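Long-range contact in F5/8 type C domain protein (Bacteroides ovatus, PDB 4ZRX), which is a putative alpha-L-fucosidase that probably removes fucose from glycans and carries a C-terminal F5/8 type C domain of the galactose-binding-like family: residues Glu470-Gln482 with Ala573-Ile585. Residues are numbered along the deposited sequence; the frame is centred on the assembly and turned at random.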
loop_
_atom_site.group_PDB
_atom_site.type_symbol
_atom_site.label_atom_id
_atom_site.label_comp_id
_atom_site.label_asym_id
_atom_site.label_seq_id
_atom_site.Cartn_x
_atom_site.Cartn_y
_atom_site.Cartn_z
ATOM N N GLU A 470 12.970 -9.121 18.920
ATOM C CA GLU A 470 13.923 -10.227 18.754
ATOM C C GLU A 470 13.910 -11.038 20.018
ATOM O O GLU A 470 14.183 -10.498 21.079
ATOM C CB GLU A 470 15.324 -9.650 18.544
ATOM C CG GLU A 470 15.425 -8.872 17.231
ATOM C CD GLU A 470 16.619 -7.936 17.112
ATOM O OE1 GLU A 470 17.217 -7.482 18.153
ATOM O OE2 GLU A 470 16.939 -7.637 15.937
ATOM N N ASP A 471 13.628 -12.326 19.901
ATOM C CA ASP A 471 13.491 -13.188 21.064
ATOM C C ASP A 471 14.842 -13.491 21.711
ATOM O O ASP A 471 14.864 -13.954 22.833
ATOM C CB ASP A 471 12.755 -14.478 20.693
ATOM C CG ASP A 471 11.308 -14.219 20.256
ATOM O OD1 ASP A 471 10.721 -13.128 20.583
ATOM O OD2 ASP A 471 10.760 -15.118 19.570
ATOM N N TRP A 472 15.933 -13.162 21.015
ATOM C CA TRP A 472 17.318 -13.376 21.477
ATOM C C TRP A 472 17.990 -12.116 22.089
ATOM O O TRP A 472 19.190 -12.165 22.502
ATOM C CB TRP A 472 18.169 -13.918 20.311
ATOM C CG TRP A 472 17.943 -13.232 18.990
ATOM C CD1 TRP A 472 17.069 -13.614 18.021
ATOM C CD2 TRP A 472 18.604 -12.051 18.497
ATOM N NE1 TRP A 472 17.112 -12.731 16.964
ATOM C CE2 TRP A 472 18.059 -11.773 17.219
ATOM C CE3 TRP A 472 19.592 -11.199 19.016
ATOM C CZ2 TRP A 472 18.475 -10.693 16.442
ATOM C CZ3 TRP A 472 20.022 -10.120 18.244
ATOM C CH2 TRP A 472 19.441 -9.861 16.961
ATOM N N ASN A 473 17.242 -11.008 22.194
ATOM C CA ASN A 473 17.740 -9.798 22.868
ATOM C C ASN A 473 16.625 -9.244 23.712
ATOM O O ASN A 473 15.558 -8.892 23.167
ATOM C CB ASN A 473 18.192 -8.739 21.869
ATOM C CG ASN A 473 18.767 -7.484 22.556
ATOM O OD1 ASN A 473 19.728 -7.577 23.320
ATOM N ND2 ASN A 473 18.200 -6.322 22.275
ATOM N N ASN A 474 16.835 -9.165 25.025
ATOM C CA ASN A 474 15.809 -8.627 25.916
ATOM C C ASN A 474 16.251 -7.362 26.652
ATOM O O ASN A 474 15.593 -6.939 27.590
ATOM C CB ASN A 474 15.334 -9.700 26.901
ATOM C CG ASN A 474 16.387 -10.037 27.940
ATOM O OD1 ASN A 474 17.566 -9.621 27.813
ATOM N ND2 ASN A 474 15.985 -10.784 28.961
ATOM N N LEU A 475 17.346 -6.754 26.204
ATOM C CA LEU A 475 17.800 -5.453 26.723
ATOM C C LEU A 475 17.751 -4.459 25.553
ATOM O O LEU A 475 18.620 -4.514 24.660
ATOM C CB LEU A 475 19.224 -5.542 27.302
ATOM C CG LEU A 475 19.663 -4.305 28.111
ATOM C CD1 LEU A 475 18.792 -4.112 29.350
ATOM C CD2 LEU A 475 21.114 -4.457 28.534
ATOM N N PRO A 476 16.724 -3.569 25.543
ATOM C CA PRO A 476 16.569 -2.730 24.337
ATOM C C PRO A 476 17.845 -1.924 24.064
ATOM O O PRO A 476 18.477 -1.414 25.008
ATOM C CB PRO A 476 15.379 -1.802 24.675
ATOM C CG PRO A 476 14.611 -2.507 25.766
ATOM C CD PRO A 476 15.617 -3.381 26.513
ATOM N N ARG A 477 18.230 -1.847 22.792
ATOM C CA ARG A 477 19.482 -1.176 22.420
ATOM C C ARG A 477 19.424 0.342 22.595
ATOM O O ARG A 477 20.477 0.991 22.614
ATOM C CB ARG A 477 19.874 -1.484 20.974
ATOM C CG ARG A 477 20.020 -2.957 20.710
ATOM C CD ARG A 477 20.710 -3.246 19.415
ATOM N NE ARG A 477 20.738 -4.691 19.209
ATOM C CZ ARG A 477 19.702 -5.447 18.813
ATOM N NH1 ARG A 477 18.497 -4.895 18.542
ATOM N NH2 ARG A 477 19.868 -6.774 18.681
ATOM N N SER A 478 18.205 0.899 22.719
ATOM C CA SER A 478 18.022 2.313 23.058
ATOM C C SER A 478 18.794 2.768 24.316
ATOM O O SER A 478 19.113 3.940 24.452
ATOM C CB SER A 478 16.544 2.626 23.258
ATOM O OG SER A 478 16.068 2.043 24.467
ATOM N N GLY A 479 19.035 1.857 25.247
ATOM C CA GLY A 479 19.871 2.131 26.406
ATOM C C GLY A 479 21.366 1.904 26.176
ATOM O O GLY A 479 22.157 2.231 27.056
ATOM N N TRP A 480 21.768 1.318 25.036
ATOM C CA TRP A 480 23.201 1.006 24.791
ATOM C C TRP A 480 23.908 2.183 24.192
ATOM O O TRP A 480 23.277 3.033 23.598
ATOM C CB TRP A 480 23.434 -0.175 23.822
ATOM C CG TRP A 480 22.755 -1.467 24.148
ATOM C CD1 TRP A 480 21.854 -1.715 25.156
ATOM C CD2 TRP A 480 22.828 -2.659 23.380
ATOM N NE1 TRP A 480 21.402 -3.024 25.075
ATOM C CE2 TRP A 480 21.969 -3.609 23.974
ATOM C CE3 TRP A 480 23.533 -3.019 22.241
ATOM C CZ2 TRP A 480 21.815 -4.903 23.467
ATOM C CZ3 TRP A 480 23.384 -4.323 21.739
ATOM C CH2 TRP A 480 22.540 -5.234 22.356
ATOM N N LYS A 481 25.230 2.210 24.331
ATOM C CA LYS A 481 26.086 3.149 23.613
ATOM C C LYS A 481 27.304 2.426 23.068
ATOM O O LYS A 481 27.958 1.693 23.797
ATOM C CB LYS A 481 26.528 4.301 24.542
ATOM C CG LYS A 481 25.404 5.284 24.805
ATOM C CD LYS A 481 25.626 6.170 26.018
ATOM C CE LYS A 481 24.328 6.964 26.306
ATOM N NZ LYS A 481 24.564 8.125 27.240
ATOM N N GLN A 482 27.630 2.654 21.806
ATOM C CA GLN A 482 28.828 2.074 21.208
ATOM C C GLN A 482 30.052 2.815 21.681
ATOM O O GLN A 482 30.155 4.005 21.477
ATOM C CB GLN A 482 28.781 2.144 19.688
ATOM C CG GLN A 482 30.046 1.597 19.008
ATOM C CD GLN A 482 29.835 1.298 17.561
ATOM O OE1 GLN A 482 30.612 1.716 16.701
ATOM N NE2 GLN A 482 28.771 0.567 17.269
ATOM N N ALA A 573 36.746 -9.114 11.246
ATOM C CA ALA A 573 35.310 -9.014 10.973
ATOM C C ALA A 573 34.794 -7.620 11.253
ATOM O O ALA A 573 35.395 -6.869 12.017
ATOM C CB ALA A 573 34.517 -10.039 11.802
ATOM N N LYS A 574 33.689 -7.281 10.607
ATOM C CA LYS A 574 32.938 -6.096 10.930
ATOM C C LYS A 574 31.600 -6.506 11.496
ATOM O O LYS A 574 30.775 -7.186 10.816
ATOM C CB LYS A 574 32.679 -5.246 9.686
ATOM C CG LYS A 574 33.940 -4.598 9.112
ATOM C CD LYS A 574 33.578 -3.716 7.915
ATOM C CE LYS A 574 34.694 -2.762 7.535
ATOM N NZ LYS A 574 35.874 -3.486 7.002
ATOM N N VAL A 575 31.345 -6.009 12.689
ATOM C CA VAL A 575 30.110 -6.294 13.400
ATOM C C VAL A 575 29.476 -4.969 13.821
ATOM O O VAL A 575 30.175 -4.084 14.287
ATOM C CB VAL A 575 30.435 -7.218 14.624
ATOM C CG1 VAL A 575 29.163 -7.642 15.358
ATOM C CG2 VAL A 575 31.126 -8.472 14.126
ATOM N N ASN A 576 28.173 -4.843 13.639
ATOM C CA ASN A 576 27.393 -3.668 14.043
ATOM C C ASN A 576 26.730 -3.979 15.377
ATOM O O ASN A 576 26.376 -5.124 15.658
ATOM C CB ASN A 576 26.284 -3.376 12.992
ATOM C CG ASN A 576 25.601 -1.967 13.156
ATOM O OD1 ASN A 576 24.627 -1.768 13.928
ATOM N ND2 ASN A 576 26.075 -1.003 12.361
HETATM N N MSE A 577 26.514 -2.958 16.180
HETATM C CA MSE A 577 25.778 -3.131 17.411
HETATM C C MSE A 577 24.369 -3.803 17.249
HETATM O O MSE A 577 23.896 -4.528 18.148
HETATM C CB MSE A 577 25.624 -1.762 18.057
HETATM C CG MSE A 577 25.264 -1.842 19.481
HETATM SE SE MSE A 577 25.535 -0.093 20.331
HETATM C CE MSE A 577 23.855 0.744 19.832
ATOM N N ASN A 578 23.688 -3.509 16.135
ATOM C CA ASN A 578 22.379 -4.110 15.835
ATOM C C ASN A 578 22.443 -5.612 15.523
ATOM O O ASN A 578 21.387 -6.254 15.488
ATOM C CB ASN A 578 21.659 -3.365 14.672
ATOM C CG ASN A 578 20.923 -2.085 15.130
ATOM O OD1 ASN A 578 20.565 -1.915 16.301
ATOM N ND2 ASN A 578 20.677 -1.180 14.182
ATOM N N GLU A 579 23.659 -6.160 15.313
ATOM C CA GLU A 579 23.859 -7.601 15.109
ATOM C C GLU A 579 24.169 -8.349 16.415
ATOM O O GLU A 579 24.475 -9.539 16.355
ATOM C CB GLU A 579 25.029 -7.822 14.148
ATOM C CG GLU A 579 24.752 -7.147 12.760
ATOM C CD GLU A 579 25.895 -7.348 11.790
ATOM O OE1 GLU A 579 27.031 -6.968 12.102
ATOM O OE2 GLU A 579 25.649 -7.883 10.682
ATOM N N ILE A 580 24.215 -7.638 17.541
ATOM C CA ILE A 580 24.480 -8.252 18.804
ATOM C C ILE A 580 23.215 -8.210 19.631
ATOM O O ILE A 580 22.504 -7.195 19.621
ATOM C CB ILE A 580 25.613 -7.484 19.522
ATOM C CG1 ILE A 580 26.915 -7.586 18.717
ATOM C CG2 ILE A 580 25.760 -7.978 20.935
ATOM C CD1 ILE A 580 27.447 -8.986 18.562
ATOM N N GLY A 581 22.928 -9.303 20.341
ATOM C CA GLY A 581 21.886 -9.326 21.381
ATOM C C GLY A 581 22.461 -9.926 22.655
ATOM O O GLY A 581 23.520 -10.569 22.654
ATOM N N VAL A 582 21.739 -9.713 23.746
ATOM C CA VAL A 582 22.033 -10.340 25.005
ATOM C C VAL A 582 20.722 -10.739 25.702
ATOM O O VAL A 582 19.664 -10.104 25.470
ATOM C CB VAL A 582 22.875 -9.383 25.928
ATOM C CG1 VAL A 582 24.198 -8.994 25.270
ATOM C CG2 VAL A 582 22.089 -8.097 26.340
HETATM N N MSE A 583 20.822 -11.731 26.598
HETATM C CA MSE A 583 19.730 -12.123 27.445
HETATM C C MSE A 583 20.126 -11.858 28.869
HETATM O O MSE A 583 21.101 -12.434 29.378
HETATM C CB MSE A 583 19.344 -13.584 27.253
HETATM C CG MSE A 583 18.781 -13.866 25.862
HETATM SE SE MSE A 583 17.028 -12.970 25.526
HETATM C CE MSE A 583 15.930 -14.004 26.792
ATOM N N VAL A 584 19.389 -10.930 29.466
ATOM C CA VAL A 584 19.498 -10.577 30.879
ATOM C C VAL A 584 18.584 -11.517 31.684
ATOM O O VAL A 584 17.454 -11.816 31.272
ATOM C CB VAL A 584 19.067 -9.100 31.076
ATOM C CG1 VAL A 584 18.939 -8.716 32.571
ATOM C CG2 VAL A 584 20.045 -8.190 30.367
ATOM N N ILE A 585 19.055 -11.928 32.851
ATOM C CA ILE A 585 18.296 -12.809 33.721
ATOM C C ILE A 585 17.410 -11.953 34.616
ATOM O O ILE A 585 17.942 -11.186 35.411
ATOM C CB ILE A 585 19.262 -13.681 34.550
ATOM C CG1 ILE A 585 20.115 -14.510 33.573
ATOM C CG2 ILE A 585 18.487 -14.575 35.554
ATOM C CD1 ILE A 585 21.201 -15.337 34.212
HETATM O O HOH W 1 18.770 -5.889 15.251
HETATM O O HOH W 2 27.655 -0.516 15.170
#
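Asn473 and Asn474 use their amides to hold strand 580-584. Val582 N donates to Asn473 OD1 (3.0 Å), on a lone pair in the carbonyl plane, and Val582 O receives Asn474 N. The Asn474 amide then grips the backbone of Val584 at two points: OD1 takes Val584 N (2.8 Å, nearly straight at 176°), while ND2 gives to Val584 O (2.9 Å), which lies in the amide plane. A chi1 of 71°, with CG between its own N and C, turns this amide toward Val584, where its paired acceptor and donor resemble a backbone peptide.

The charged part centres on the Arg477-Glu470 pair. NE and NH2 of Arg477 clasp Ile580 O side-on, NH2 at 2.8 Å, and NH1 and NH2 converge end-on upon Glu470 OE1 in a salt bridge. Asn578 O sits over one guanidinium face and Asn473 ND2 over the other.

Ring edges do the packing. Trp472 CZ3 lies 3.7 Å from Gly581 N. Met577, a selenomethionine, slides antiparallel past Trp480, its CG 3.5 Å from Trp480 CE3; its selenium makes a Met-aromatic contact at the edge of the six-membered ring.

The early loop of this beta-sandwich domain is thus fastened to its last strand mainly by side-chain amides and a guanidinium gripping backbone N-H and C=O groups; Glu470 probably balances the charge, and with Ile580 O holds the guanidinium plane.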